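Local coordinates for putative ABC transporter amino acid-binding protein (Sinorhizobium meliloti, PDB 2Q88), which binds the compatible solute ectoine, probably as the substrate-binding component of an ABC transporter that takes it up for osmoprotection, at residues 42-45 with 46-50; 206-209 with 210-213; 219-222 with 223-226; 239-242 with 243-246; 247-250 with 251-254. All blocks are in the same frame, centred on the assembly; numbering follows the deposited sequence.

Contact 1 (42-45 with 46-50)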
loop_
_atom_site.group_PDB
_atom_site.type_symbol
_atom_site.label_atom_id
_atom_site.label_comp_id
_atom_site.label_asym_id
_atom_site.label_seq_id
_atom_site.Cartn_x
_atom_site.Cartn_y
_atom_site.Cartn_z
ATOM N N ALA A 42 7.544 0.343 -10.779
ATOM C CA ALA A 42 6.800 1.162 -11.715
ATOM C C ALA A 42 7.744 1.966 -12.594
ATOM O O ALA A 42 7.518 2.088 -13.797
ATOM C CB ALA A 42 5.848 2.093 -10.970
ATOM N N ARG A 43 8.812 2.493 -11.999
ATOM C CA ARG A 43 9.779 3.280 -12.767
ATOM C C ARG A 43 10.457 2.409 -13.808
ATOM O O ARG A 43 10.631 2.836 -14.940
ATOM C CB ARG A 43 10.838 3.924 -11.871
ATOM C CG ARG A 43 11.869 4.746 -12.652
ATOM C CD ARG A 43 13.066 5.172 -11.819
ATOM N NE ARG A 43 12.602 5.919 -10.660
ATOM C CZ ARG A 43 12.295 7.209 -10.665
ATOM N NH1 ARG A 43 12.417 7.941 -11.782
ATOM N NH2 ARG A 43 11.868 7.775 -9.538
ATOM N N GLU A 44 10.819 1.187 -13.418
ATOM C CA GLU A 44 11.492 0.261 -14.331
ATOM C C GLU A 44 10.596 -0.151 -15.502
ATOM O O GLU A 44 11.043 -0.172 -16.649
ATOM C CB GLU A 44 12.045 -0.968 -13.584
ATOM C CG GLU A 44 12.932 -1.883 -14.430
ATOM C CD GLU A 44 14.025 -1.134 -15.211
ATOM O OE1 GLU A 44 14.190 -1.419 -16.423
ATOM O OE2 GLU A 44 14.723 -0.262 -14.631
ATOM N N ILE A 45 9.332 -0.468 -15.225
ATOM C CA ILE A 45 8.409 -0.827 -16.312
ATOM C C ILE A 45 8.179 0.358 -17.265
ATOM O O ILE A 45 8.293 0.226 -18.490
ATOM C CB ILE A 45 7.090 -1.383 -15.749
ATOM C CG1 ILE A 45 7.340 -2.781 -15.156
ATOM C CG2 ILE A 45 6.016 -1.450 -16.855
ATOM C CD1 ILE A 45 6.225 -3.351 -14.310
ATOM N N PHE A 46 7.867 1.523 -16.700
ATOM C CA PHE A 46 7.637 2.698 -17.538
ATOM C C PHE A 46 8.832 2.993 -18.422
ATOM O O PHE A 46 8.665 3.325 -19.595
ATOM C CB PHE A 46 7.232 3.917 -16.705
ATOM C CG PHE A 46 5.761 3.966 -16.387
ATOM C CD1 PHE A 46 4.814 4.031 -17.413
ATOM C CD2 PHE A 46 5.321 3.970 -15.065
ATOM C CE1 PHE A 46 3.432 4.072 -17.120
ATOM C CE2 PHE A 46 3.959 4.007 -14.759
ATOM C CZ PHE A 46 3.009 4.060 -15.787
ATOM N N LYS A 47 10.034 2.856 -17.870
ATOM C CA LYS A 47 11.255 3.029 -18.660
ATOM C C LYS A 47 11.267 2.066 -19.844
ATOM O O LYS A 47 11.571 2.462 -20.978
ATOM C CB LYS A 47 12.508 2.821 -17.805
ATOM C CG LYS A 47 13.787 3.115 -18.582
ATOM C CD LYS A 47 15.062 2.833 -17.805
ATOM C CE LYS A 47 16.260 2.863 -18.758
ATOM N NZ LYS A 47 17.565 2.836 -18.033
ATOM N N ARG A 48 10.917 0.807 -19.576
ATOM C CA ARG A 48 10.895 -0.234 -20.607
ATOM C C ARG A 48 9.851 0.055 -21.664
ATOM O O ARG A 48 10.043 -0.298 -22.822
ATOM C CB ARG A 48 10.643 -1.603 -19.977
ATOM C CG ARG A 48 11.877 -2.158 -19.297
ATOM C CD ARG A 48 11.612 -3.314 -18.348
ATOM N NE ARG A 48 12.798 -3.563 -17.535
ATOM C CZ ARG A 48 13.695 -4.513 -17.770
ATOM N NH1 ARG A 48 13.547 -5.347 -18.790
ATOM N NH2 ARG A 48 14.738 -4.636 -16.968
ATOM N N LEU A 49 8.768 0.722 -21.261
ATOM C CA LEU A 49 7.723 1.159 -22.177
ATOM C C LEU A 49 8.088 2.451 -22.916
ATOM O O LEU A 49 7.311 2.921 -23.742
ATOM C CB LEU A 49 6.384 1.343 -21.440
ATOM C CG LEU A 49 5.768 0.093 -20.811
ATOM C CD1 LEU A 49 4.504 0.428 -19.990
ATOM C CD2 LEU A 49 5.466 -0.896 -21.919
ATOM N N GLY A 50 9.252 3.022 -22.611
ATOM C CA GLY A 50 9.707 4.244 -23.276
ATOM C C GLY A 50 9.243 5.537 -22.635
ATOM O O GLY A 50 9.249 6.596 -23.284
#

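Contact 2 (206-209 with 210-213). With CD (cadmium ion), chain D.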
loop_
_atom_site.group_PDB
_atom_site.type_symbol
_atom_site.label_atom_id
_atom_site.label_comp_id
_atom_site.label_asym_id
_atom_site.label_seq_id
_atom_site.Cartn_x
_atom_site.Cartn_y
_atom_site.Cartn_z
ATOM N N ALA A 206 -2.530 0.545 -10.119
ATOM C CA ALA A 206 -3.916 0.776 -10.542
ATOM C C ALA A 206 -3.987 1.861 -11.611
ATOM O O ALA A 206 -3.391 2.925 -11.451
ATOM C CB ALA A 206 -4.774 1.163 -9.369
ATOM N N PHE A 207 -4.747 1.588 -12.672
ATOM C CA PHE A 207 -4.931 2.528 -13.770
ATOM C C PHE A 207 -6.400 2.870 -13.908
ATOM O O PHE A 207 -7.256 2.130 -13.437
ATOM C CB PHE A 207 -4.416 1.922 -15.078
ATOM C CG PHE A 207 -2.985 1.478 -15.009
ATOM C CD1 PHE A 207 -2.662 0.191 -14.572
ATOM C CD2 PHE A 207 -1.960 2.342 -15.370
ATOM C CE1 PHE A 207 -1.328 -0.223 -14.495
ATOM C CE2 PHE A 207 -0.631 1.932 -15.297
ATOM C CZ PHE A 207 -0.319 0.648 -14.853
ATOM N N ARG A 208 -6.676 4.004 -14.539
ATOM C CA ARG A 208 -8.040 4.405 -14.851
ATOM C C ARG A 208 -8.670 3.315 -15.726
ATOM O O ARG A 208 -8.011 2.784 -16.627
ATOM C CB ARG A 208 -8.004 5.740 -15.595
ATOM C CG ARG A 208 -8.934 6.808 -15.071
ATOM C CD ARG A 208 -9.031 8.042 -15.988
ATOM N NE ARG A 208 -9.584 7.693 -17.298
ATOM C CZ ARG A 208 -8.948 7.810 -18.465
ATOM N NH1 ARG A 208 -7.712 8.300 -18.530
ATOM N NH2 ARG A 208 -9.563 7.446 -19.581
ATOM N N LYS A 209 -9.929 2.968 -15.454
ATOM C CA LYS A 209 -10.647 1.919 -16.208
ATOM C C LYS A 209 -10.548 2.058 -17.731
ATOM O O LYS A 209 -10.408 1.057 -18.457
ATOM C CB LYS A 209 -12.123 1.879 -15.792
ATOM C CG LYS A 209 -12.389 1.148 -14.486
ATOM C CD LYS A 209 -12.245 -0.354 -14.653
ATOM C CE LYS A 209 -12.861 -1.090 -13.476
ATOM N NZ LYS A 209 -12.351 -2.489 -13.397
ATOM N N GLY A 210 -10.615 3.298 -18.208
ATOM C CA GLY A 210 -10.478 3.587 -19.631
ATOM C C GLY A 210 -9.062 3.521 -20.173
ATOM O O GLY A 210 -8.856 3.582 -21.388
ATOM N N ASP A 211 -8.085 3.388 -19.279
ATOM C CA ASP A 211 -6.675 3.242 -19.666
ATOM C C ASP A 211 -6.216 1.773 -19.691
ATOM O O ASP A 211 -5.050 1.484 -19.422
ATOM C CB ASP A 211 -5.765 4.032 -18.711
ATOM C CG ASP A 211 -5.730 5.523 -19.018
ATOM O OD1 ASP A 211 -6.073 5.934 -20.147
ATOM O OD2 ASP A 211 -5.358 6.366 -18.175
ATOM N N GLU A 212 -7.129 0.862 -20.017
ATOM C CA GLU A 212 -6.847 -0.584 -20.023
ATOM C C GLU A 212 -5.707 -0.995 -20.960
ATOM O O GLU A 212 -4.988 -1.945 -20.666
ATOM C CB GLU A 212 -8.119 -1.403 -20.313
ATOM C CG GLU A 212 -8.772 -1.185 -21.680
ATOM C CD GLU A 212 -8.357 -2.204 -22.749
ATOM O OE1 GLU A 212 -7.949 -3.343 -22.406
ATOM O OE2 GLU A 212 -8.467 -1.879 -23.955
ATOM N N ALA A 213 -5.540 -0.282 -22.072
ATOM C CA ALA A 213 -4.443 -0.562 -22.994
ATOM C C ALA A 213 -3.083 -0.285 -22.338
ATOM O O ALA A 213 -2.123 -1.017 -22.566
ATOM C CB ALA A 213 -4.600 0.241 -24.281
HETATM CD CD CD D . -6.861 -4.805 -23.834
HETATM O O HOH W 1 -4.597 5.544 -15.629
HETATM O O HOH W 2 -12.027 5.329 -16.957
HETATM O O HOH W 3 -6.634 -3.074 -25.470
HETATM O O HOH W 4 -7.157 -6.078 -22.870
HETATM O O HOH W 5 -9.245 -5.481 -24.172
#

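Contact 3 (219-222 with 223-226)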
loop_
_atom_site.group_PDB
_atom_site.type_symbol
_atom_site.label_atom_id
_atom_site.label_comp_id
_atom_site.label_asym_id
_atom_site.label_seq_id
_atom_site.Cartn_x
_atom_site.Cartn_y
_atom_site.Cartn_z
ATOM N N ASP A 219 1.444 -4.713 -17.832
ATOM C CA ASP A 219 1.380 -6.124 -17.467
ATOM C C ASP A 219 2.302 -7.011 -18.296
ATOM O O ASP A 219 2.868 -7.952 -17.768
ATOM C CB ASP A 219 -0.058 -6.633 -17.559
ATOM C CG ASP A 219 -0.810 -6.482 -16.249
ATOM O OD1 ASP A 219 -0.155 -6.218 -15.225
ATOM O OD2 ASP A 219 -2.046 -6.635 -16.144
ATOM N N VAL A 220 2.464 -6.701 -19.583
ATOM C CA VAL A 220 3.366 -7.471 -20.441
ATOM C C VAL A 220 4.798 -7.390 -19.884
ATOM O O VAL A 220 5.489 -8.403 -19.771
ATOM C CB VAL A 220 3.271 -7.022 -21.931
ATOM C CG1 VAL A 220 4.444 -7.534 -22.747
ATOM C CG2 VAL A 220 1.960 -7.513 -22.558
ATOM N N GLU A 221 5.215 -6.193 -19.494
ATOM C CA GLU A 221 6.560 -5.984 -18.930
ATOM C C GLU A 221 6.724 -6.595 -17.539
ATOM O O GLU A 221 7.801 -7.104 -17.201
ATOM C CB GLU A 221 6.908 -4.491 -18.867
ATOM C CG GLU A 221 7.050 -3.780 -20.218
ATOM C CD GLU A 221 7.843 -4.564 -21.250
ATOM O OE1 GLU A 221 9.012 -4.928 -20.985
ATOM O OE2 GLU A 221 7.297 -4.811 -22.351
ATOM N N LEU A 222 5.684 -6.498 -16.722
ATOM C CA LEU A 222 5.695 -7.089 -15.374
ATOM C C LEU A 222 5.898 -8.599 -15.435
ATOM O O LEU A 222 6.651 -9.160 -14.640
ATOM C CB LEU A 222 4.409 -6.745 -14.612
ATOM C CG LEU A 222 4.164 -7.323 -13.199
ATOM C CD1 LEU A 222 5.274 -6.877 -12.234
ATOM C CD2 LEU A 222 2.800 -6.877 -12.651
ATOM N N ALA A 223 5.199 -9.253 -16.363
ATOM C CA ALA A 223 5.361 -10.688 -16.606
ATOM C C ALA A 223 6.793 -11.060 -16.999
ATOM O O ALA A 223 7.315 -12.061 -16.534
ATOM C CB ALA A 223 4.370 -11.182 -17.660
ATOM N N LYS A 224 7.419 -10.261 -17.854
ATOM C CA LYS A 224 8.810 -10.514 -18.249
ATOM C C LYS A 224 9.787 -10.341 -17.084
ATOM O O LYS A 224 10.753 -11.102 -16.961
ATOM C CB LYS A 224 9.203 -9.626 -19.437
ATOM C CG LYS A 224 8.496 -10.035 -20.711
ATOM C CD LYS A 224 8.998 -9.305 -21.949
ATOM C CE LYS A 224 8.209 -8.049 -22.207
ATOM N NZ LYS A 224 8.436 -7.499 -23.592
ATOM N N LEU A 225 9.540 -9.344 -16.237
ATOM C CA LEU A 225 10.333 -9.129 -15.024
ATOM C C LEU A 225 10.209 -10.322 -14.074
ATOM O O LEU A 225 11.204 -10.777 -13.500
ATOM C CB LEU A 225 9.838 -7.868 -14.304
ATOM C CG LEU A 225 10.603 -6.545 -14.220
ATOM C CD1 LEU A 225 11.632 -6.293 -15.327
ATOM C CD2 LEU A 225 9.617 -5.382 -14.075
ATOM N N LYS A 226 8.984 -10.811 -13.906
ATOM C CA LYS A 226 8.717 -11.981 -13.055
ATOM C C LYS A 226 9.453 -13.216 -13.570
ATOM O O LYS A 226 10.133 -13.887 -12.805
ATOM C CB LYS A 226 7.209 -12.248 -12.933
ATOM C CG LYS A 226 6.476 -11.237 -12.029
ATOM C CD LYS A 226 4.966 -11.426 -12.057
ATOM C CE LYS A 226 4.275 -10.571 -10.988
ATOM N NZ LYS A 226 2.794 -10.692 -11.038
#

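Contact 4 (239-242 with 243-246)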
loop_
_atom_site.group_PDB
_atom_site.type_symbol
_atom_site.label_atom_id
_atom_site.label_comp_id
_atom_site.label_asym_id
_atom_site.label_seq_id
_atom_site.Cartn_x
_atom_site.Cartn_y
_atom_site.Cartn_z
ATOM N N GLY A 239 12.109 -6.435 1.341
ATOM C CA GLY A 239 11.534 -7.388 2.303
ATOM C C GLY A 239 10.348 -8.169 1.778
ATOM O O GLY A 239 9.801 -9.032 2.480
ATOM N N PHE A 240 9.963 -7.891 0.535
ATOM C CA PHE A 240 8.816 -8.549 -0.083
ATOM C C PHE A 240 9.154 -9.937 -0.629
ATOM O O PHE A 240 10.313 -10.247 -0.884
ATOM C CB PHE A 240 8.233 -7.656 -1.176
ATOM C CG PHE A 240 7.613 -6.404 -0.648
ATOM C CD1 PHE A 240 8.346 -5.222 -0.598
ATOM C CD2 PHE A 240 6.296 -6.405 -0.187
ATOM C CE1 PHE A 240 7.775 -4.050 -0.099
ATOM C CE2 PHE A 240 5.717 -5.251 0.308
ATOM C CZ PHE A 240 6.456 -4.071 0.356
ATOM N N SER A 241 8.139 -10.776 -0.782
ATOM C CA SER A 241 8.331 -12.107 -1.364
ATOM C C SER A 241 7.822 -12.123 -2.798
ATOM O O SER A 241 6.653 -11.855 -3.051
ATOM C CB SER A 241 7.622 -13.174 -0.525
ATOM O OG SER A 241 7.564 -14.411 -1.218
ATOM N N ALA A 242 8.704 -12.422 -3.744
ATOM C CA ALA A 242 8.290 -12.536 -5.140
ATOM C C ALA A 242 7.428 -13.777 -5.343
ATOM O O ALA A 242 6.500 -13.770 -6.151
ATOM C CB ALA A 242 9.493 -12.571 -6.059
ATOM N N LYS A 243 7.745 -14.837 -4.604
ATOM C CA LYS A 243 6.973 -16.079 -4.617
ATOM C C LYS A 243 5.489 -15.822 -4.299
ATOM O O LYS A 243 4.610 -16.282 -5.024
ATOM C CB LYS A 243 7.593 -17.061 -3.620
ATOM C CG LYS A 243 7.170 -18.518 -3.751
ATOM C CD LYS A 243 7.652 -19.299 -2.509
ATOM C CE LYS A 243 7.148 -20.736 -2.453
ATOM N NZ LYS A 243 8.125 -21.727 -3.010
ATOM N N ALA A 244 5.219 -15.054 -3.244
ATOM C CA ALA A 244 3.844 -14.701 -2.865
ATOM C C ALA A 244 3.059 -14.013 -3.986
ATOM O O ALA A 244 1.915 -14.381 -4.255
ATOM C CB ALA A 244 3.832 -13.858 -1.603
ATOM N N ALA A 245 3.662 -13.012 -4.632
ATOM C CA ALA A 245 3.005 -12.319 -5.732
ATOM C C ALA A 245 2.809 -13.254 -6.919
ATOM O O ALA A 245 1.733 -13.298 -7.521
ATOM C CB ALA A 245 3.794 -11.082 -6.150
ATOM N N MET A 246 3.848 -14.021 -7.229
ATOM C CA MET A 246 3.806 -14.984 -8.332
ATOM C C MET A 246 2.925 -16.226 -8.068
ATOM O O MET A 246 2.665 -17.009 -8.985
ATOM C CB MET A 246 5.235 -15.378 -8.720
ATOM C CG MET A 246 6.016 -14.206 -9.338
ATOM S SD MET A 246 7.792 -14.457 -9.469
ATOM C CE MET A 246 7.839 -15.762 -10.704
#

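Contact 5 (247-250 with 251-254). With CD (cadmium ion), chain B.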
loop_
_atom_site.group_PDB
_atom_site.type_symbol
_atom_site.label_atom_id
_atom_site.label_comp_id
_atom_site.label_asym_id
_atom_site.label_seq_id
_atom_site.Cartn_x
_atom_site.Cartn_y
_atom_site.Cartn_z
ATOM N N SER A 247 2.461 -16.397 -6.829
ATOM C CA SER A 247 1.551 -17.504 -6.481
ATOM C C SER A 247 0.074 -17.157 -6.693
ATOM O O SER A 247 -0.805 -18.006 -6.503
ATOM C CB SER A 247 1.757 -17.942 -5.027
ATOM O OG SER A 247 3.028 -18.547 -4.850
ATOM N N THR A 248 -0.210 -15.913 -7.076
ATOM C CA THR A 248 -1.609 -15.475 -7.178
ATOM C C THR A 248 -1.884 -14.616 -8.422
ATOM O O THR A 248 -0.986 -14.392 -9.238
ATOM C CB THR A 248 -2.074 -14.808 -5.830
ATOM O OG1 THR A 248 -3.483 -14.540 -5.875
ATOM C CG2 THR A 248 -1.418 -13.426 -5.604
ATOM N N THR A 249 -3.128 -14.174 -8.598
ATOM C CA THR A 249 -3.497 -13.388 -9.777
ATOM C C THR A 249 -4.457 -12.281 -9.402
ATOM O O THR A 249 -5.071 -12.324 -8.335
ATOM C CB THR A 249 -4.166 -14.254 -10.873
ATOM O OG1 THR A 249 -5.387 -14.806 -10.363
ATOM C CG2 THR A 249 -3.323 -15.464 -11.248
ATOM N N ARG A 250 -4.609 -11.310 -10.299
ATOM C CA ARG A 250 -5.553 -10.222 -10.096
ATOM C C ARG A 250 -6.972 -10.753 -9.898
ATOM O O ARG A 250 -7.665 -10.319 -8.991
ATOM C CB ARG A 250 -5.497 -9.226 -11.258
ATOM C CG ARG A 250 -6.397 -8.001 -11.096
ATOM C CD ARG A 250 -6.625 -7.198 -12.377
ATOM N NE ARG A 250 -6.951 -8.044 -13.541
ATOM C CZ ARG A 250 -6.163 -8.181 -14.611
ATOM N NH1 ARG A 250 -5.001 -7.534 -14.682
ATOM N NH2 ARG A 250 -6.537 -8.973 -15.608
ATOM N N GLU A 251 -7.395 -11.712 -10.721
ATOM C CA GLU A 251 -8.776 -12.198 -10.604
ATOM C C GLU A 251 -9.058 -12.922 -9.283
ATOM O O GLU A 251 -10.134 -12.753 -8.712
ATOM C CB GLU A 251 -9.198 -13.039 -11.807
ATOM C CG GLU A 251 -10.712 -13.013 -12.021
ATOM C CD GLU A 251 -11.215 -14.146 -12.888
ATOM O OE1 GLU A 251 -12.371 -14.065 -13.373
ATOM O OE2 GLU A 251 -10.471 -15.130 -13.085
ATOM N N LYS A 252 -8.093 -13.687 -8.776
ATOM C CA LYS A 252 -8.229 -14.339 -7.456
ATOM C C LYS A 252 -8.307 -13.354 -6.280
ATOM O O LYS A 252 -9.084 -13.553 -5.341
ATOM C CB LYS A 252 -7.081 -15.312 -7.212
ATOM C CG LYS A 252 -7.169 -16.628 -7.971
ATOM C CD LYS A 252 -5.774 -17.231 -8.108
ATOM C CE LYS A 252 -5.807 -18.743 -8.267
ATOM N NZ LYS A 252 -4.410 -19.289 -8.262
ATOM N N LEU A 253 -7.480 -12.311 -6.316
ATOM C CA LEU A 253 -7.466 -11.304 -5.255
ATOM C C LEU A 253 -8.694 -10.403 -5.320
ATOM O O LEU A 253 -9.107 -9.841 -4.313
ATOM C CB LEU A 253 -6.197 -10.451 -5.334
ATOM C CG LEU A 253 -4.838 -11.146 -5.241
ATOM C CD1 LEU A 253 -3.760 -10.203 -5.721
ATOM C CD2 LEU A 253 -4.556 -11.626 -3.835
ATOM N N CYS A 254 -9.261 -10.266 -6.515
ATOM C CA CYS A 254 -10.419 -9.406 -6.754
ATOM C C CYS A 254 -11.759 -10.133 -6.649
ATOM O O CYS A 254 -12.816 -9.495 -6.677
ATOM C CB CYS A 254 -10.300 -8.739 -8.125
ATOM S SG CYS A 254 -8.965 -7.514 -8.229
HETATM CD CD CD B . -11.276 -15.520 -15.488
HETATM O O HOH W 6 -9.018 -14.866 -16.309
HETATM O O HOH W 7 -11.819 -17.572 -14.713
HETATM O O HOH W 8 -11.514 -14.042 -15.868
#

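Contact 1 (42-45 with 46-50)
The guanidinium of R48 and the carboxylate of E44 meet with their planes 76° apart, forming an i to i+4 salt bridge on the last turns of helix 37-48, which ends in a Schellman motif at G50. E44 CG sits in plane at the guanidinium edge. OE1, by contrast, lies 31° out of that plane and gives its anti lone pair to R48 NE at 2.8 Å; the bond from R48 NH2 to the same oxygen is weak. A bend in the E44 chain (chi2 49°) brings the carboxylate round to the extended arm of R48. With an alanine in place of E44, the R48 guanidinium would probably lose this counter-charge and be free to swing. The other flat group, the F46 ring, has A42 O obliquely beside it, 3.2 Å from CD2, while F46 N donates to that oxygen. The F46 side chain packs against V54 of strand 53-58 and L9 of helix 5-12. Toward helix 212-228, I45 and L49 lie side by side, CG2 of I45 4.0 Å from CD1 of L49. R43 instead reaches D53 in a salt bridge. At the helix end, where G50 takes the positive phi of the Schellman motif, G50 N donates to K47 O at 2.9 Å.

Contact 2 (206-209 with 210-213)
R208 to D211 form a type I beta turn that carries the chain from strand 206-207 into helix 212-228, with D211 at its N-cap and a cadmium site beyond. The turn is closed by D211 N donating to R208 O at 2.7 Å; the donor stands above the carbonyl plane, 52° out of it. D211 uses its side chain not to cap the helix but to face the arginine: its OD2 is 3.1 Å from R208 NH1. That oxygen lies well out of the guanidinium plane, so no N-H is directed at it and the salt bridge is one of charge alone; the two planes are 67° apart. A water links the same carboxylate to the backbone, accepting from R208 N and donating to D211 OD2, which also has a long, weak ion pair with K5. A second water accepts from G210 N at 2.8 Å. K209 NZ donates to V90 O and C87 O, while the F207 ring meets F218 edge-to-face. E212 places CG between its backbone N and carbonyl carbon, and the chain leads out to cadmium, shared with D216. E212 OE1 binds the metal at 2.3 Å; OE2 accepts from a metal-bound water at 2.7 Å.

Contact 3 (219-222 with 223-226)
L222 and K226 cross obliquely on the better packed flank of helix 212-228, whereas V220, A223 and K224 occupy its solvent side. On the packed flank L222 CG is 3.9 Å from K226 CE, so the aliphatic part of the lysine covers the leucine branch. K226 carries its chain extended beyond CG, which takes the ammonium past the leucine to donate to P95 O. The backbone beneath is regular: A223 N donates to D219 O at 3.0 Å, and L225 N to E221 O at the same length. The outer side is looser. K224 lies alongside both V220 and E221, and a turn about the CG-CD bond (chi3 -91°) directs CE and NZ back along the helix. There NZ makes a salt bridge to E221 OE2 at 3.2 Å, its hydrogen bond weak, while CE rests 3.8 Å from V220 CG1. E221 bends at chi2 (-44°), leaving its carboxylate beside this lysine. A leucine at E221 would probably leave the K224 ammonium without its neighbouring negative charge and let that chain wander. Around the helix, E221 and L225 pack on I45 and R48 of helix 37-48. L222 and L225 touch F231 of helix 230-235, whose ring also takes a cation-pi contact from K226, and D219 OD1 accepts from Q94 N in the loop after strand 91-92.

Contact 4 (239-242 with 243-246)
A chi1 of 168° swings S241 OG opposite its own backbone N and beside the carbonyl carbon, the position from which it meets A244 N. The resulting bond is 3.2 Å long and nearly straight, 166° at the hydrogen, and makes S241 the N-cap of helix 242-246. At the other end of the turn M246 has CG beside its backbone N (chi1 -67°), which turns the chain back over the A242 carbonyl. M246 SD comes to 4.3 Å from A242 CB and 3.6 Å from A242 O. That carbonyl is bonded at the same time by M246 N at 2.9 Å, an i to i+4 bond of this short helix. The inner face is built of small residues: A242 packs on F231 and A232 of helix 230-235, and A245 on F231 and C98. Ahead of the cap, F240 meets F25, a residue of the ectoine pocket, edge-to-face. The chemistry is that of a capped helix N-terminus. A244 N has the serine hydroxyl and A242 N the carboxylate oxygen OE2 of E236, so two amides of the first turn have acceptors, and the negative charge of E236 probably suits the positive end of the helix dipole.

Contact 5 (247-250 with 251-254)
T249 opens helix 250-254 as its N-cap, its OG1 accepting from K252 N in a weak bond of 3.3 Å. The hydroxyl is placed for this by a chi1 of 62°, which sets it between the backbone N and the carbonyl carbon. The K252 chain crosses it obliquely, CD 3.3 Å from OG1. T249 O accepts from L253 N at 3.1 Å with the N-H nearly straight (162°), and R250 O takes C254 N at 2.9 Å. The helix amide of R250 is satisfied from outside, by Q94 OE1. R250 NH1 donates to Y92 O, and S247 OG bonds K243 O of the preceding helix. T248 turns its branch across L253 at about a right angle: OG1 is 3.7 Å from L253 CG, and both residues lean on P95 and C202. C254 SG, 3.9 Å from R250 CG, is joined to C87 in a disulfide. E251, extended away from the helix, holds a cadmium ion with both carboxylate oxygens, OE1 at 2.8 Å and OE2 at 2.6 Å, and waters fill further positions. The chemistry thus divides by direction: hydroxyl and backbone acceptors organise the first turn, a covalent sulfur bridge ties the helix to the body of the protein, and the exposed carboxylate of E251 holds its cadmium together with waters.

Overall arrangement
Contacts 1 and 3 are the closest pair, their centres 11 Å apart: helices 37-48 and 212-228 pack together, I45 CG1 lying 3.6 Å from L225 CD2. Contact 2, at the start of helix 212-228, reaches contact 1 through F46 CZ and F207 CE2, 4.2 Å apart. From contact 3 the chain's last part is met twice: K226 O lies 3.6 Å from M246 CE of contact 4, and D219 OD2 forms a long, weak ion pair with R250 NH1 of contact 5 at 3.4 Å. Contacts 4 and 5 adjoin in sequence. None lines the ectoine pocket; the side chains of L253, A42 and A245 remain about 12, 14 and 14 Å from the ligand.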